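PDB 1KPH: cyclopropane-fatty-acyl-phospholipid synthase 1 from Mycobacterium tuberculosis, which transfers a methylene group from S-adenosyl-L-methionine to the distal double bond of an alpha mycolic acid, closing a cyclopropane ring. Local coordinates for residues Asp28-Tyr33 with Ala48-Ile53; Ala36-Asp41 with Ala233-Leu238; Ile133-Ala138 with Met164-Ile169; Thr223-Leu228 with Asp279-Thr284. One frame throughout, in Å; residues are numbered along the deposited sequence.

Interaction 1 (Asp28-Tyr33 with Ala48-Ile53). With 10A (didecyl-dimethyl-ammonium), chain G; SAH (S-adenosyl-L-homocysteine), chain F.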
# COMPACT_ATOMS: atom_id res chain seq x y z
N ASP A 28 8.50 10.09 -3.14
CA ASP A 28 9.94 10.02 -3.38
C ASP A 28 10.13 9.49 -4.80
O ASP A 28 9.19 8.98 -5.42
CB ASP A 28 10.62 9.08 -2.37
CG ASP A 28 10.42 7.62 -2.70
OD1 ASP A 28 9.33 7.08 -2.41
OD2 ASP A 28 11.36 7.01 -3.26
N PRO A 29 11.35 9.61 -5.34
CA PRO A 29 11.65 9.15 -6.70
C PRO A 29 11.19 7.74 -7.08
O PRO A 29 10.82 7.51 -8.23
CB PRO A 29 13.16 9.31 -6.78
CG PRO A 29 13.39 10.55 -5.96
CD PRO A 29 12.52 10.28 -4.74
N THR A 30 11.20 6.81 -6.13
CA THR A 30 10.77 5.44 -6.44
C THR A 30 9.26 5.40 -6.60
O THR A 30 8.69 4.38 -7.02
CB THR A 30 11.15 4.43 -5.33
OG1 THR A 30 10.41 4.72 -4.15
CG2 THR A 30 12.65 4.50 -5.03
N GLN A 31 8.61 6.51 -6.25
CA GLN A 31 7.16 6.64 -6.33
C GLN A 31 6.47 5.66 -5.39
O GLN A 31 5.38 5.17 -5.68
CB GLN A 31 6.66 6.40 -7.76
CG GLN A 31 7.32 7.29 -8.80
CD GLN A 31 7.33 8.75 -8.40
OE1 GLN A 31 8.39 9.38 -8.34
NE2 GLN A 31 6.16 9.29 -8.12
N THR A 32 7.12 5.36 -4.27
CA THR A 32 6.52 4.46 -3.29
C THR A 32 5.42 5.26 -2.59
O THR A 32 5.65 6.38 -2.11
CB THR A 32 7.57 3.97 -2.26
OG1 THR A 32 8.57 3.19 -2.94
CG2 THR A 32 6.91 3.10 -1.20
N TYR A 33 4.23 4.68 -2.53
CA TYR A 33 3.08 5.37 -1.94
C TYR A 33 2.53 4.55 -0.78
O TYR A 33 1.43 4.00 -0.85
CB TYR A 33 2.03 5.56 -3.05
CG TYR A 33 0.95 6.59 -2.81
CD1 TYR A 33 1.02 7.48 -1.74
CD2 TYR A 33 -0.14 6.69 -3.68
CE1 TYR A 33 0.02 8.45 -1.54
CE2 TYR A 33 -1.14 7.64 -3.48
CZ TYR A 33 -1.05 8.52 -2.42
OH TYR A 33 -2.04 9.46 -2.22
N ALA A 48 14.39 5.50 3.46
CA ALA A 48 13.40 4.90 4.36
C ALA A 48 12.37 4.07 3.60
O ALA A 48 11.83 3.10 4.13
CB ALA A 48 12.70 6.00 5.16
N GLN A 49 12.07 4.45 2.36
CA GLN A 49 11.12 3.69 1.56
C GLN A 49 11.78 2.39 1.12
O GLN A 49 11.14 1.34 1.08
CB GLN A 49 10.66 4.50 0.33
CG GLN A 49 9.71 5.64 0.67
CD GLN A 49 8.40 5.14 1.25
OE1 GLN A 49 8.32 4.03 1.77
NE2 GLN A 49 7.36 5.97 1.16
N ILE A 50 13.08 2.46 0.81
CA ILE A 50 13.81 1.27 0.39
C ILE A 50 13.91 0.33 1.58
O ILE A 50 13.80 -0.89 1.43
CB ILE A 50 15.24 1.61 -0.09
CG1 ILE A 50 15.18 2.52 -1.32
CG2 ILE A 50 16.00 0.33 -0.40
CD1 ILE A 50 14.64 1.86 -2.57
N ALA A 51 14.12 0.90 2.77
CA ALA A 51 14.23 0.12 3.99
C ALA A 51 12.90 -0.59 4.28
O ALA A 51 12.89 -1.72 4.76
CB ALA A 51 14.63 1.02 5.16
N LYS A 52 11.80 0.09 3.99
CA LYS A 52 10.47 -0.50 4.19
C LYS A 52 10.34 -1.68 3.23
O LYS A 52 9.87 -2.76 3.62
CB LYS A 52 9.37 0.54 3.93
CG LYS A 52 7.93 0.00 3.98
CD LYS A 52 7.49 -0.59 2.65
CE LYS A 52 7.47 0.46 1.54
NZ LYS A 52 6.65 1.66 1.89
N ILE A 53 10.75 -1.48 1.98
CA ILE A 53 10.67 -2.54 0.99
C ILE A 53 11.49 -3.76 1.43
O ILE A 53 11.02 -4.90 1.37
CB ILE A 53 11.16 -2.04 -0.40
CG1 ILE A 53 10.21 -0.96 -0.92
CG2 ILE A 53 11.25 -3.20 -1.37
CD1 ILE A 53 10.49 -0.48 -2.33
C1 10A G . -12.15 4.80 7.26
C2 10A G . -12.02 4.76 5.73
C3 10A G . -10.56 4.50 5.34
C4 10A G . -10.27 4.45 3.83
C5 10A G . -8.76 4.19 3.67
C6 10A G . -8.24 4.17 2.22
C7 10A G . -6.73 3.95 2.35
C8 10A G . -5.94 4.05 1.04
C9 10A G . -4.44 3.88 1.37
C10 10A G . -3.59 4.18 0.14
N1 10A G . -2.06 4.31 0.21
C11 10A G . -1.61 4.71 -1.18
C12 10A G . -1.41 2.98 0.51
C13 10A G . -1.50 5.29 1.24
C14 10A G . -1.91 6.80 1.28
C15 10A G . -1.55 7.58 2.57
C16 10A G . -2.17 7.14 3.92
C17 10A G . -3.70 7.32 3.97
C18 10A G . -4.30 6.91 5.32
C19 10A G . -5.82 7.12 5.32
C20 10A G . -6.39 6.75 6.70
C21 10A G . -7.91 6.99 6.76
C22 10A G . -8.39 6.63 8.17
N SAH F . 2.10 -1.11 -3.16
CA SAH F . 2.47 0.17 -3.77
CB SAH F . 1.22 1.01 -4.11
CG SAH F . 0.14 1.21 -3.03
C SAH F . 3.39 0.98 -2.84
OXT SAH F . 3.94 2.01 -3.30
C5' SAH F . -2.57 0.99 -3.75
C4' SAH F . -2.31 0.06 -4.92
O4' SAH F . -3.09 -1.17 -4.85
C3' SAH F . -2.63 0.69 -6.27
O3' SAH F . -1.56 0.38 -7.21
C2' SAH F . -3.94 0.06 -6.67
O2' SAH F . -4.15 0.07 -8.08
C1' SAH F . -3.81 -1.32 -6.10
N9 SAH F . -5.09 -2.00 -5.90
C8 SAH F . -6.22 -1.60 -5.26
N7 SAH F . -7.21 -2.43 -5.24
C5 SAH F . -6.69 -3.52 -5.94
C6 SAH F . -7.24 -4.91 -6.34
N6 SAH F . -8.48 -5.32 -6.03
N1 SAH F . -6.40 -5.72 -7.05
C2 SAH F . -5.14 -5.29 -7.37
N3 SAH F . -4.55 -4.11 -7.07
C4 SAH F . -5.39 -3.27 -6.35
O HOH W 1 7.38 8.24 -0.99
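T32 and Q49 carry this contact, their side chains running past each other in opposite directions: CB and CG2 of T32 lie against the amide end of Q49, with T32 CG2 3.4 Å from Q49 OE1. The T32 methyl stands anti to the backbone N, which also aims it at the ammonium of K52, tip to tip, CG2 to NZ 3.4 Å. Q49 folds back at chi2 (-64°) and turns its aliphatic part to the loop, where CG rests 3.4 Å from OD1 of D28; the carboxylate and amide planes are 39° apart. Farther out, T30 CG2 touches I50 CD1 more loosely.

D28 organises the loop as an Asx turn within a type I beta turn. Its OD2 takes two donors, the T30 hydroxyl on the syn lone pair at 2.6 Å and the T30 backbone N from well above the carboxylate plane. A water bridges the two segments, donating to D28 OD1 and T32 O and accepting from D28 N and Q49 NE2. Along the helix, K52 NZ donates to Q49 OE1 at 2.9 Å; S34 OG and C35 O also receive K52 NZ, and S34 O receives Q49 NE2.

The loop leads directly into the S-adenosyl-L-homocysteine site: Y33 N donates to the ligand OXT at 2.8 Å, nearly straight at 171°, while C11 of the didecyl-dimethyl-ammonium lies over the centre of the Y33 ring. Packing, one water and the bonds to S34 and C35 together join helix 45-57 to this loop, and the lysine charge would probably polarise the Q49 amide.

Interaction 2 (Ala36-Asp41 with Ala233-Leu238)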
# COMPACT_ATOMS: atom_id res chain seq x y z
N ALA A 36 6.85 4.64 5.01
CA ALA A 36 8.28 4.38 4.92
C ALA A 36 8.77 3.83 6.27
O ALA A 36 8.05 3.88 7.27
CB ALA A 36 9.03 5.66 4.56
N TYR A 37 10.00 3.32 6.30
CA TYR A 37 10.57 2.76 7.52
C TYR A 37 11.89 3.45 7.87
O TYR A 37 12.92 3.17 7.26
CB TYR A 37 10.81 1.26 7.34
CG TYR A 37 11.42 0.57 8.54
CD1 TYR A 37 11.00 0.87 9.83
CD2 TYR A 37 12.40 -0.41 8.38
CE1 TYR A 37 11.54 0.22 10.94
CE2 TYR A 37 12.95 -1.08 9.48
CZ TYR A 37 12.51 -0.76 10.75
OH TYR A 37 13.02 -1.43 11.85
N PHE A 38 11.86 4.36 8.84
CA PHE A 38 13.07 5.06 9.23
C PHE A 38 13.90 4.24 10.21
O PHE A 38 13.99 4.54 11.40
CB PHE A 38 12.72 6.44 9.81
CG PHE A 38 12.00 7.33 8.83
CD1 PHE A 38 10.63 7.20 8.61
CD2 PHE A 38 12.70 8.28 8.09
CE1 PHE A 38 9.98 7.99 7.66
CE2 PHE A 38 12.05 9.07 7.14
CZ PHE A 38 10.69 8.92 6.93
N GLU A 39 14.50 3.17 9.68
CA GLU A 39 15.33 2.26 10.45
C GLU A 39 16.38 3.05 11.21
O GLU A 39 16.60 2.81 12.40
CB GLU A 39 16.01 1.27 9.50
CG GLU A 39 16.14 -0.14 10.04
CD GLU A 39 16.76 -1.07 9.02
OE1 GLU A 39 16.36 -1.01 7.83
OE2 GLU A 39 17.63 -1.88 9.40
N ARG A 40 17.02 3.99 10.52
CA ARG A 40 18.03 4.85 11.13
C ARG A 40 17.43 6.24 11.25
O ARG A 40 16.54 6.61 10.48
CB ARG A 40 19.30 4.91 10.26
CG ARG A 40 20.08 3.62 10.20
CD ARG A 40 21.35 3.75 9.37
NE ARG A 40 21.10 3.99 7.95
CZ ARG A 40 21.00 5.19 7.39
NH1 ARG A 40 21.13 6.29 8.13
NH2 ARG A 40 20.78 5.30 6.08
N ASP A 41 17.93 7.02 12.20
CA ASP A 41 17.42 8.37 12.45
C ASP A 41 17.45 9.37 11.29
O ASP A 41 16.41 9.95 10.94
CB ASP A 41 18.16 8.98 13.64
CG ASP A 41 17.76 8.34 14.95
OD1 ASP A 41 16.56 8.44 15.32
OD2 ASP A 41 18.63 7.75 15.62
N ALA A 233 3.57 9.04 10.38
CA ALA A 233 3.36 10.46 10.61
C ALA A 233 4.50 11.23 9.94
O ALA A 233 4.28 12.27 9.33
CB ALA A 233 3.33 10.76 12.11
N LYS A 234 5.72 10.70 10.05
CA LYS A 234 6.88 11.33 9.44
C LYS A 234 6.80 11.23 7.91
O LYS A 234 7.05 12.20 7.20
CB LYS A 234 8.17 10.68 9.94
CG LYS A 234 9.44 11.38 9.47
CD LYS A 234 10.66 10.70 10.06
CE LYS A 234 11.95 11.43 9.71
NZ LYS A 234 13.10 10.80 10.42
N THR A 235 6.45 10.05 7.41
CA THR A 235 6.33 9.85 5.97
C THR A 235 5.35 10.90 5.43
O THR A 235 5.64 11.61 4.46
CB THR A 235 5.79 8.44 5.63
OG1 THR A 235 6.68 7.44 6.15
CG2 THR A 235 5.65 8.26 4.13
N LEU A 236 4.18 10.99 6.07
CA LEU A 236 3.15 11.93 5.66
C LEU A 236 3.61 13.38 5.81
O LEU A 236 3.27 14.22 4.97
CB LEU A 236 1.87 11.68 6.48
CG LEU A 236 1.11 10.41 6.08
CD1 LEU A 236 0.17 9.98 7.20
CD2 LEU A 236 0.33 10.69 4.80
N ASP A 237 4.36 13.68 6.86
CA ASP A 237 4.87 15.04 7.05
C ASP A 237 5.80 15.39 5.89
O ASP A 237 5.74 16.50 5.37
CB ASP A 237 5.63 15.18 8.38
CG ASP A 237 4.72 15.18 9.60
OD1 ASP A 237 3.52 15.52 9.46
OD2 ASP A 237 5.20 14.86 10.70
N LEU A 238 6.64 14.44 5.49
CA LEU A 238 7.57 14.67 4.39
C LEU A 238 6.85 14.81 3.06
O LEU A 238 7.27 15.58 2.20
CB LEU A 238 8.61 13.54 4.30
CG LEU A 238 9.55 13.36 5.50
CD1 LEU A 238 10.59 12.30 5.18
CD2 LEU A 238 10.24 14.68 5.82
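F38 lays its ring across the aliphatic chain of K234, a CH-pi contact in which K234 CD stands 3.4 Å from the ring centroid and only 5° off the normal. F38 sits at the centre of an inverse gamma turn in the loop that leads into helix 45-57, and its ring reaches over to helix 229-245 of this mixed alpha/beta methyltransferase. The lysine can span the ring because its chain is fully extended: CG is anti to the backbone N (chi1 -174°) and the later torsions are likewise anti. CG starts near F38 CZ and CE lies over the CE2-CD2 side, which carries NZ past the ring to within 3.5 Å of F38 CD2.

Other neighbours meet the ring at its edge. The hydroxyl of T235 lies near its plane, 3.7 Å from F38 CE1, and L238 CD1 approaches F38 CZ at 3.8 Å. A48 of helix 45-57 lies over the face opposite K234, so the ring is sandwiched between the two helices. Outside the contact, the neighbouring Y37 ring meets H231 edge-to-face.

The polar link runs through T235 OG1. It is hydrogen-bonded to H231 O, one turn earlier in its own helix, and it accepts from the loop backbone as well: A36 N reaches T235 OG1 at 3.0 Å, with an angle of 152° at the hydrogen, while A36 CB packs 3.3 Å from the same oxygen.

Interaction 3 (Ile133-Ala138 with Met164-Ile169). With SAH (S-adenosyl-L-homocysteine), chain F; 10A (didecyl-dimethyl-ammonium), chain G; CO3 (carbonate ion), chain E.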
# COMPACT_ATOMS: atom_id res chain seq x y z
N ILE A 133 4.04 -13.90 -1.89
CA ILE A 133 3.16 -12.77 -2.13
C ILE A 133 3.48 -11.59 -1.23
O ILE A 133 3.80 -11.75 -0.05
CB ILE A 133 1.68 -13.14 -1.89
CG1 ILE A 133 1.26 -14.30 -2.80
CG2 ILE A 133 0.81 -11.91 -2.15
CD1 ILE A 133 -0.19 -14.73 -2.60
N VAL A 134 3.38 -10.39 -1.79
CA VAL A 134 3.60 -9.18 -1.02
C VAL A 134 2.50 -8.22 -1.44
O VAL A 134 2.16 -8.13 -2.62
CB VAL A 134 4.99 -8.55 -1.31
CG1 VAL A 134 5.11 -8.17 -2.77
CG2 VAL A 134 5.20 -7.32 -0.42
N SER A 135 1.91 -7.53 -0.47
CA SER A 135 0.87 -6.56 -0.77
C SER A 135 0.99 -5.44 0.23
O SER A 135 0.80 -5.63 1.44
CB SER A 135 -0.52 -7.20 -0.69
OG SER A 135 -1.51 -6.29 -1.14
N ILE A 136 1.32 -4.26 -0.28
CA ILE A 136 1.51 -3.09 0.57
C ILE A 136 0.53 -1.97 0.24
O ILE A 136 0.54 -1.41 -0.86
CB ILE A 136 2.95 -2.55 0.43
CG1 ILE A 136 3.94 -3.64 0.86
CG2 ILE A 136 3.13 -1.30 1.29
CD1 ILE A 136 5.35 -3.42 0.38
N GLY A 137 -0.33 -1.65 1.20
CA GLY A 137 -1.29 -0.57 1.02
C GLY A 137 -2.34 -0.76 -0.06
O GLY A 137 -2.83 0.22 -0.62
N ALA A 138 -2.68 -2.01 -0.38
CA ALA A 138 -3.70 -2.27 -1.39
C ALA A 138 -4.96 -2.80 -0.70
O ALA A 138 -6.08 -2.56 -1.15
CB ALA A 138 -3.19 -3.29 -2.40
N MET A 164 2.99 -14.91 2.66
CA MET A 164 2.47 -13.64 2.18
C MET A 164 2.70 -12.55 3.22
O MET A 164 2.36 -12.72 4.40
CB MET A 164 0.96 -13.70 1.88
CG MET A 164 0.32 -12.31 1.73
SD MET A 164 -1.36 -12.21 1.02
CE MET A 164 -2.37 -12.74 2.44
N LEU A 165 3.31 -11.45 2.80
CA LEU A 165 3.55 -10.33 3.69
C LEU A 165 2.46 -9.33 3.33
O LEU A 165 2.47 -8.76 2.24
CB LEU A 165 4.94 -9.73 3.46
CG LEU A 165 5.44 -8.61 4.40
CD1 LEU A 165 4.65 -7.34 4.16
CD2 LEU A 165 5.33 -9.04 5.85
N LEU A 166 1.49 -9.17 4.23
CA LEU A 166 0.40 -8.24 4.01
C LEU A 166 0.64 -7.01 4.87
O LEU A 166 0.67 -7.10 6.10
CB LEU A 166 -0.95 -8.88 4.38
CG LEU A 166 -2.17 -7.96 4.25
CD1 LEU A 166 -2.35 -7.56 2.79
CD2 LEU A 166 -3.41 -8.67 4.78
N HIS A 167 0.82 -5.88 4.21
CA HIS A 167 1.08 -4.61 4.87
C HIS A 167 -0.12 -3.71 4.64
O HIS A 167 -0.45 -3.38 3.50
CB HIS A 167 2.38 -4.03 4.29
CG HIS A 167 2.70 -2.63 4.71
ND1 HIS A 167 3.98 -2.23 5.02
CD2 HIS A 167 1.93 -1.52 4.79
CE1 HIS A 167 3.99 -0.93 5.26
NE2 HIS A 167 2.75 -0.48 5.13
N THR A 168 -0.78 -3.33 5.73
CA THR A 168 -1.97 -2.50 5.61
C THR A 168 -2.23 -1.61 6.80
O THR A 168 -1.84 -1.91 7.92
CB THR A 168 -3.24 -3.38 5.43
OG1 THR A 168 -4.40 -2.55 5.36
CG2 THR A 168 -3.39 -4.33 6.62
N ILE A 169 -2.88 -0.49 6.54
CA ILE A 169 -3.26 0.44 7.58
C ILE A 169 -4.38 -0.28 8.35
O ILE A 169 -5.11 -1.09 7.78
CB ILE A 169 -3.81 1.74 6.95
CG1 ILE A 169 -2.66 2.47 6.24
CG2 ILE A 169 -4.46 2.62 8.01
CD1 ILE A 169 -3.13 3.47 5.19
N SAH F . 2.10 -1.11 -3.16
CA SAH F . 2.47 0.17 -3.77
CB SAH F . 1.22 1.01 -4.11
CG SAH F . 0.14 1.21 -3.03
C SAH F . 3.39 0.98 -2.84
OXT SAH F . 3.94 2.01 -3.30
C5' SAH F . -2.57 0.99 -3.75
C4' SAH F . -2.31 0.06 -4.92
O4' SAH F . -3.09 -1.17 -4.85
C3' SAH F . -2.63 0.69 -6.27
O3' SAH F . -1.56 0.38 -7.21
C2' SAH F . -3.94 0.06 -6.67
O2' SAH F . -4.15 0.07 -8.08
C1' SAH F . -3.81 -1.32 -6.10
N9 SAH F . -5.09 -2.00 -5.90
C8 SAH F . -6.22 -1.60 -5.26
N7 SAH F . -7.21 -2.43 -5.24
C5 SAH F . -6.69 -3.52 -5.94
C6 SAH F . -7.24 -4.91 -6.34
N6 SAH F . -8.48 -5.32 -6.03
N1 SAH F . -6.40 -5.72 -7.05
C2 SAH F . -5.14 -5.29 -7.37
N3 SAH F . -4.55 -4.11 -7.07
C4 SAH F . -5.39 -3.27 -6.35
C1 10A G . -12.15 4.80 7.26
C2 10A G . -12.02 4.76 5.73
C3 10A G . -10.56 4.50 5.34
C4 10A G . -10.27 4.45 3.83
C5 10A G . -8.76 4.19 3.67
C6 10A G . -8.24 4.17 2.22
C7 10A G . -6.73 3.95 2.35
C8 10A G . -5.94 4.05 1.04
C9 10A G . -4.44 3.88 1.37
C10 10A G . -3.59 4.18 0.14
N1 10A G . -2.06 4.31 0.21
C11 10A G . -1.61 4.71 -1.18
C12 10A G . -1.41 2.98 0.51
C13 10A G . -1.50 5.29 1.24
C14 10A G . -1.91 6.80 1.28
C15 10A G . -1.55 7.58 2.57
C16 10A G . -2.17 7.14 3.92
C17 10A G . -3.70 7.32 3.97
C18 10A G . -4.30 6.91 5.32
C19 10A G . -5.82 7.12 5.32
C20 10A G . -6.39 6.75 6.70
C21 10A G . -7.91 6.99 6.76
C22 10A G . -8.39 6.63 8.17
C CO3 E . 0.25 1.81 3.88
O1 CO3 E . 1.64 1.89 4.44
O2 CO3 E . -0.37 2.93 3.45
O3 CO3 E . -0.39 0.61 3.82
O HOH W 2 -1.88 -4.60 1.09
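I136 and H167 form the tightly packed end of this parallel strand pair: I136 CG2 lies over one face of the imidazole, 3.7 Å from its centroid and 11° off the normal. With CG anti to the backbone N (chi1 171°), the H167 ring is turned so that its face meets I136 CG2, on the side of the sheet they share with V134 and L165. On the other face I133 CG2 meets M164 SD at 3.9 Å, and S135 CB touches L166 CD1.

Four backbone bonds hold the strands in register. I133 O receives L165 N, L165 O receives S135 N, S135 O receives H167 N at 2.8 Å, and H167 O receives G137 N.

Beyond I136 strand 132-136 ends, while 163-171 continues, and protein packing gives way to water and ligands. One water donates to S135 OG and H167 O and accepts from A138 N; S135 OG is also hydrogen-bonded to V71 O. The amino group of S-adenosyl-L-homocysteine donates to I136 O at 2.8 Å, and G137 O lies 3.3 Å from C12 of the didecyl-dimethyl-ammonium. H167 NE2 donates at 2.7 Å to O1 of a carbonate ion, probably from the crystallisation liquor.

The pair belongs to a beta-alpha-beta unit whose helix 147-157 lies against M164 and L166. Strand 67-71 flanks 132-136, and strand 278-286 runs antiparallel beside 163-171; the pair thus lies in the middle of the seven-stranded Rossmann-like sheet.

Interaction 4 (Thr223-Leu228 with Asp279-Thr284)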
# COMPACT_ATOMS: atom_id res chain seq x y z
N THR A 223 2.51 -15.30 11.82
CA THR A 223 3.67 -15.45 12.69
C THR A 223 4.26 -14.16 13.25
O THR A 223 5.12 -14.20 14.13
CB THR A 223 4.79 -16.24 11.97
OG1 THR A 223 5.08 -15.62 10.71
CG2 THR A 223 4.33 -17.68 11.73
N ARG A 224 3.81 -13.02 12.73
CA ARG A 224 4.29 -11.73 13.23
C ARG A 224 3.47 -10.55 12.72
O ARG A 224 3.06 -10.51 11.56
CB ARG A 224 5.76 -11.49 12.87
CG ARG A 224 6.29 -10.16 13.44
CD ARG A 224 7.70 -9.82 13.01
NE ARG A 224 8.15 -8.59 13.66
CZ ARG A 224 9.27 -7.94 13.36
NH1 ARG A 224 10.08 -8.39 12.41
NH2 ARG A 224 9.58 -6.83 14.02
N VAL A 225 3.23 -9.59 13.61
CA VAL A 225 2.51 -8.38 13.28
C VAL A 225 3.42 -7.25 13.75
O VAL A 225 3.60 -7.05 14.95
CB VAL A 225 1.15 -8.29 14.02
CG1 VAL A 225 0.37 -7.07 13.53
CG2 VAL A 225 0.34 -9.56 13.79
N GLN A 226 4.02 -6.54 12.80
CA GLN A 226 4.92 -5.44 13.13
C GLN A 226 4.28 -4.10 12.81
O GLN A 226 3.81 -3.87 11.70
CB GLN A 226 6.22 -5.58 12.34
CG GLN A 226 7.23 -4.47 12.61
CD GLN A 226 8.56 -4.71 11.93
OE1 GLN A 226 8.72 -5.68 11.18
NE2 GLN A 226 9.52 -3.82 12.18
N SER A 227 4.27 -3.21 13.80
CA SER A 227 3.67 -1.89 13.61
C SER A 227 4.70 -0.85 13.20
O SER A 227 5.81 -0.83 13.73
CB SER A 227 2.99 -1.44 14.91
OG SER A 227 2.48 -0.13 14.79
N LEU A 228 4.32 0.01 12.26
CA LEU A 228 5.20 1.08 11.78
C LEU A 228 4.52 2.43 12.05
O LEU A 228 4.85 3.44 11.44
CB LEU A 228 5.45 0.94 10.28
CG LEU A 228 6.08 -0.36 9.76
CD1 LEU A 228 6.41 -0.19 8.28
CD2 LEU A 228 7.34 -0.67 10.55
N ASP A 279 -3.34 2.92 12.70
CA ASP A 279 -2.07 2.22 12.78
C ASP A 279 -1.77 1.63 11.40
O ASP A 279 -2.58 1.74 10.48
CB ASP A 279 -2.20 1.10 13.83
CG ASP A 279 -0.86 0.54 14.29
OD1 ASP A 279 0.20 0.91 13.75
OD2 ASP A 279 -0.87 -0.30 15.22
N VAL A 280 -0.59 1.04 11.25
CA VAL A 280 -0.20 0.41 9.99
C VAL A 280 0.64 -0.79 10.41
O VAL A 280 1.58 -0.67 11.19
CB VAL A 280 0.60 1.37 9.07
CG1 VAL A 280 1.86 1.87 9.76
CG2 VAL A 280 0.95 0.66 7.76
N ASN A 281 0.29 -1.96 9.89
CA ASN A 281 0.99 -3.18 10.28
C ASN A 281 1.36 -4.12 9.14
O ASN A 281 0.67 -4.19 8.12
CB ASN A 281 0.13 -3.97 11.27
CG ASN A 281 -0.04 -3.26 12.60
OD1 ASN A 281 0.80 -3.38 13.49
ND2 ASN A 281 -1.12 -2.49 12.73
N GLN A 282 2.46 -4.84 9.34
CA GLN A 282 2.91 -5.83 8.38
C GLN A 282 2.62 -7.19 9.01
O GLN A 282 3.13 -7.51 10.08
CB GLN A 282 4.41 -5.72 8.12
CG GLN A 282 4.88 -4.40 7.55
CD GLN A 282 6.19 -4.54 6.80
OE1 GLN A 282 7.04 -5.36 7.16
NE2 GLN A 282 6.36 -3.75 5.74
N PHE A 283 1.79 -7.99 8.34
CA PHE A 283 1.43 -9.31 8.84
C PHE A 283 2.16 -10.38 8.04
O PHE A 283 2.03 -10.46 6.82
CB PHE A 283 -0.07 -9.55 8.70
CG PHE A 283 -0.92 -8.60 9.49
CD1 PHE A 283 -1.44 -8.98 10.73
CD2 PHE A 283 -1.24 -7.34 8.99
CE1 PHE A 283 -2.26 -8.11 11.46
CE2 PHE A 283 -2.06 -6.47 9.71
CZ PHE A 283 -2.57 -6.86 10.94
N THR A 284 2.94 -11.20 8.73
CA THR A 284 3.65 -12.29 8.08
C THR A 284 2.70 -13.48 8.10
O THR A 284 2.51 -14.12 9.14
CB THR A 284 4.95 -12.64 8.83
OG1 THR A 284 5.82 -11.50 8.84
CG2 THR A 284 5.67 -13.81 8.16
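S227 and D279 tie the two antiparallel strands at one end through a short side-chain bond: S227 OG donates to the syn lone pair of D279 OD1 at 2.7 Å. The same oxygen takes V280 N at 2.6 Å, from 39° above the carboxylate plane, so two donors grip it. D279 OD2 has a weaker bond from N281 ND2, which also has a weak link to T170 OG1. S227 OG is also hydrogen-bonded to Q229 N.

Between the two strands the inward-facing backbone groups pair, while N281 and F283 pair outward with T168 and L166 of strand 163-171. Q226 and Q282 form a hydrogen-bonded pair, Q226 N to Q282 O at 3.0 Å and Q282 N to Q226 O at 2.9 Å. On one side L228 N reaches V280 O; on the other T284 N reaches R224 O and T223 N closes on T284 O with a more bent bond (142°). Both glutamine side chains point to one face, where K59 NZ bonds to Q226 OE1 and Q282 OE1; Q282 NE2 is hydrogen-bonded to H167 ND1.

The other face mixes V225 and F283 with S227 and N281. V225 and F283 lie side by side, V225 CG1 over one face of the ring, 3.5 Å from F283 CE1. Next to the S227-D279 link, L228 CB packs 3.7 Å from V280 CG1.

The contact joins edge strand 221-227, one of the two outermost in this chain, to 278-286. K59 would probably polarise both amide oxygens, and the Q282 N-H probably helps to fix the rotation of the H167 ring.

In the fold
Interactions 1 and 3 line the ligand pocket, both touching S-adenosyl-L-homocysteine and didecyl-dimethyl-ammonium; the V280 side chain of interaction 4 lies about 4 Å from the carbonate, and that of T235 in interaction 2 about 7 Å from the didecyl-dimethyl-ammonium. Interactions 3 and 4 share the sheet: L166 O lies 2.7 Å from F283 N and T168 O 2.9 Å from N281 N, while V280 CG2 packs 3.4 Å from H167 NE2. Interactions 1 and 2 meet through helix 45-57, with A48 O 2.8 Å from Y37 N (centres 10 Å apart). K52 reaches I136 and H167, and Y37 packs on L228. The T235 side chain lies about 10 Å from that of C269, the probable active-site residue.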